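PDB 4NTD: thioredoxin reductase from Streptomyces clavuligerus, which probably oxidises dithiols to disulfides with a bound FAD and a redox-active cysteine pair, in the biosynthesis of the natural product holomycin. Local coordinates for residues Lys157-Cys162 and Val253-Arg258. Sequence-based numbering, arbitrary orientation.
Sequences KDLLHC and VFVVPR. With GSH (glutathione), chain B.
H161 and P257 meet where two short parallel strands give way to the glutathione site. The proline CD sits over one face of the imidazole in a CH-pi contact, 3.8 Å from the ring centroid, while V255 O lies at the ring edge, near its plane, 3.2 Å from H161 CD2. CG of H161 is anti to its backbone N (chi1 162°); on the glutathione side, ring atom CE1 comes 3.1 Å from glutathione C2. The ring of H187 meets that of H161 with the two planes nearly parallel, and H187 NE2 hydrogen-bonds H161 O.

Upstream, the backbones pair in parallel register, L159 beside V253 and L160 beside F254. V253 is gripped through both its polar backbone atoms, its N donating to D158 O and its O accepting from L160 N; L160 O then takes V255 N at 2.9 Å. On one face of this ladder the two methyls of L159 part ways: CD2 rests on V253 CG1 at 3.6 Å, whereas CD1 reaches V255 CG2, the two side chains crossing at about a right angle. On the other face L160 CB touches the F254 ring off-centre, nearest CE1 at 3.8 Å. The same ring turns its edge to H161 O, 3.4 Å from CD1, and the F254 side chain also touches H187 and L191 of helix 184-191.

Beyond H161, C162 stands at the N-cap of helix 163-166, its SG joined to glutathione SG2 in a mixed disulfide (2.0 Å); the disulfide to C165 also recorded for this protein can only be an alternative to that bond. The strand 159-160 is an outer strand of the parallel Rossmann-type sheet, and its run into a CxxC pair at a helix start is the redox-site architecture of the thioredoxin reductase-like flavoenzymes.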
loop_
_atom_site.group_PDB
_atom_site.type_symbol
_atom_site.label_atom_id
_atom_site.label_comp_id
_atom_site.label_asym_id
_atom_site.label_seq_id
_atom_site.Cartn_x
_atom_site.Cartn_y
_atom_site.Cartn_z
ATOM N N LYS A 157 2.866 -25.477 -1.407
ATOM C CA LYS A 157 2.916 -26.191 -2.680
ATOM C C LYS A 157 1.494 -26.485 -3.160
ATOM O O LYS A 157 1.019 -25.854 -4.104
ATOM C CB LYS A 157 3.731 -27.482 -2.542
ATOM C CG LYS A 157 5.194 -27.249 -2.192
ATOM C CD LYS A 157 5.933 -28.560 -1.984
ATOM C CE LYS A 157 7.366 -28.325 -1.534
ATOM N NZ LYS A 157 8.216 -29.528 -1.751
ATOM N N ASP A 158 0.821 -27.431 -2.506
ATOM C CA ASP A 158 -0.574 -27.764 -2.825
ATOM C C ASP A 158 -1.468 -27.927 -1.580
ATOM O O ASP A 158 -2.613 -28.371 -1.688
ATOM C CB ASP A 158 -0.647 -28.995 -3.744
ATOM C CG ASP A 158 0.306 -30.101 -3.332
ATOM O OD1 ASP A 158 0.764 -30.852 -4.219
ATOM O OD2 ASP A 158 0.611 -30.220 -2.129
ATOM N N LEU A 159 -0.935 -27.572 -0.410
ATOM C CA LEU A 159 -1.739 -27.277 0.772
ATOM C C LEU A 159 -1.556 -25.779 0.999
ATOM O O LEU A 159 -0.459 -25.324 1.333
ATOM C CB LEU A 159 -1.278 -28.099 1.984
ATOM C CG LEU A 159 -2.131 -28.104 3.268
ATOM C CD1 LEU A 159 -2.022 -26.797 4.040
ATOM C CD2 LEU A 159 -3.591 -28.439 2.994
ATOM N N LEU A 160 -2.626 -25.015 0.791
ATOM C CA LEU A 160 -2.531 -23.563 0.656
ATOM C C LEU A 160 -3.583 -22.842 1.490
ATOM O O LEU A 160 -4.461 -23.469 2.079
ATOM C CB LEU A 160 -2.695 -23.183 -0.819
ATOM C CG LEU A 160 -1.742 -23.873 -1.803
ATOM C CD1 LEU A 160 -2.190 -23.662 -3.240
ATOM C CD2 LEU A 160 -0.316 -23.384 -1.606
ATOM N N HIS A 161 -3.487 -21.518 1.542
ATOM C CA HIS A 161 -4.503 -20.707 2.211
ATOM C C HIS A 161 -5.122 -19.655 1.290
ATOM O O HIS A 161 -6.337 -19.624 1.111
ATOM C CB HIS A 161 -3.927 -20.041 3.467
ATOM C CG HIS A 161 -4.747 -18.892 3.967
ATOM N ND1 HIS A 161 -4.228 -17.626 4.132
ATOM C CD2 HIS A 161 -6.053 -18.812 4.314
ATOM C CE1 HIS A 161 -5.175 -16.819 4.571
ATOM N NE2 HIS A 161 -6.295 -17.511 4.684
ATOM N N CYS A 162 -4.279 -18.820 0.693
ATOM C CA CYS A 162 -4.706 -17.541 0.121
ATOM C C CYS A 162 -5.216 -17.696 -1.349
ATOM O O CYS A 162 -4.429 -17.977 -2.250
ATOM C CB CYS A 162 -3.547 -16.515 0.407
ATOM S SG CYS A 162 -3.734 -14.993 -0.543
ATOM N N VAL A 253 -5.568 -28.566 -1.774
ATOM C CA VAL A 253 -6.381 -28.433 -0.566
ATOM C C VAL A 253 -6.059 -27.110 0.125
ATOM O O VAL A 253 -4.897 -26.710 0.209
ATOM C CB VAL A 253 -6.171 -29.628 0.392
ATOM C CG1 VAL A 253 -6.850 -29.389 1.734
ATOM C CG2 VAL A 253 -6.710 -30.905 -0.237
ATOM N N PHE A 254 -7.104 -26.431 0.592
ATOM C CA PHE A 254 -6.967 -25.154 1.280
ATOM C C PHE A 254 -7.369 -25.264 2.747
ATOM O O PHE A 254 -8.234 -26.063 3.115
ATOM C CB PHE A 254 -7.818 -24.080 0.595
ATOM C CG PHE A 254 -7.266 -23.614 -0.723
ATOM C CD1 PHE A 254 -6.562 -22.420 -0.814
ATOM C CD2 PHE A 254 -7.457 -24.363 -1.876
ATOM C CE1 PHE A 254 -6.057 -21.983 -2.028
ATOM C CE2 PHE A 254 -6.951 -23.934 -3.092
ATOM C CZ PHE A 254 -6.251 -22.743 -3.169
ATOM N N VAL A 255 -6.721 -24.453 3.577
ATOM C CA VAL A 255 -7.082 -24.304 4.983
ATOM C C VAL A 255 -7.105 -22.822 5.336
ATOM O O VAL A 255 -6.516 -22.003 4.629
ATOM C CB VAL A 255 -6.092 -25.034 5.920
ATOM C CG1 VAL A 255 -6.088 -26.526 5.632
ATOM C CG2 VAL A 255 -4.681 -24.467 5.795
ATOM N N VAL A 256 -7.802 -22.487 6.416
ATOM C CA VAL A 256 -7.684 -21.174 7.034
ATOM C C VAL A 256 -6.874 -21.369 8.313
ATOM O O VAL A 256 -7.403 -21.855 9.314
ATOM C CB VAL A 256 -9.058 -20.556 7.363
ATOM C CG1 VAL A 256 -8.882 -19.182 7.997
ATOM C CG2 VAL A 256 -9.909 -20.450 6.105
ATOM N N PRO A 257 -5.575 -21.021 8.282
ATOM C CA PRO A 257 -4.777 -21.174 9.497
ATOM C C PRO A 257 -5.223 -20.231 10.605
ATOM O O PRO A 257 -5.924 -19.252 10.333
ATOM C CB PRO A 257 -3.358 -20.784 9.045
ATOM C CG PRO A 257 -3.377 -20.810 7.556
ATOM C CD PRO A 257 -4.781 -20.478 7.165
ATOM N N ARG A 258 -4.845 -20.537 11.844
ATOM C CA ARG A 258 -4.940 -19.555 12.918
ATOM C C ARG A 258 -3.775 -18.601 12.704
ATOM O O ARG A 258 -2.611 -18.990 12.824
ATOM C CB ARG A 258 -4.872 -20.192 14.313
ATOM C CG ARG A 258 -4.875 -19.162 15.439
ATOM C CD ARG A 258 -4.952 -19.781 16.828
ATOM N NE ARG A 258 -4.733 -18.773 17.864
ATOM C CZ ARG A 258 -3.682 -18.747 18.681
ATOM N NH1 ARG A 258 -2.756 -19.691 18.603
ATOM N NH2 ARG A 258 -3.566 -17.786 19.586
HETATM N N1 GSH B . -9.204 -12.266 5.273
HETATM C CA1 GSH B . -10.368 -12.861 4.612
HETATM C C1 GSH B . -11.611 -12.517 5.456
HETATM O O11 GSH B . -11.835 -13.257 6.445
HETATM O O12 GSH B . -12.309 -11.535 5.100
HETATM C CB1 GSH B . -10.287 -14.368 4.578
HETATM C CG1 GSH B . -10.333 -14.924 3.156
HETATM C CD1 GSH B . -9.041 -14.544 2.437
HETATM O OE1 GSH B . -9.006 -13.626 1.619
HETATM N N2 GSH B . -8.027 -15.372 2.698
HETATM C CA2 GSH B . -6.682 -15.192 2.140
HETATM C C2 GSH B . -5.980 -14.229 3.002
HETATM O O2 GSH B . -6.373 -13.880 4.116
HETATM C CB2 GSH B . -6.633 -14.306 0.895
HETATM S SG2 GSH B . -5.754 -14.848 -0.626
HETATM N N3 GSH B . -4.982 -13.715 2.307
HETATM C CA3 GSH B . -4.268 -12.614 2.796
HETATM C C3 GSH B . -2.757 -12.831 3.077
HETATM O O31 GSH B . -2.129 -13.950 2.607
HETATM O O32 GSH B . -2.076 -11.918 3.703
#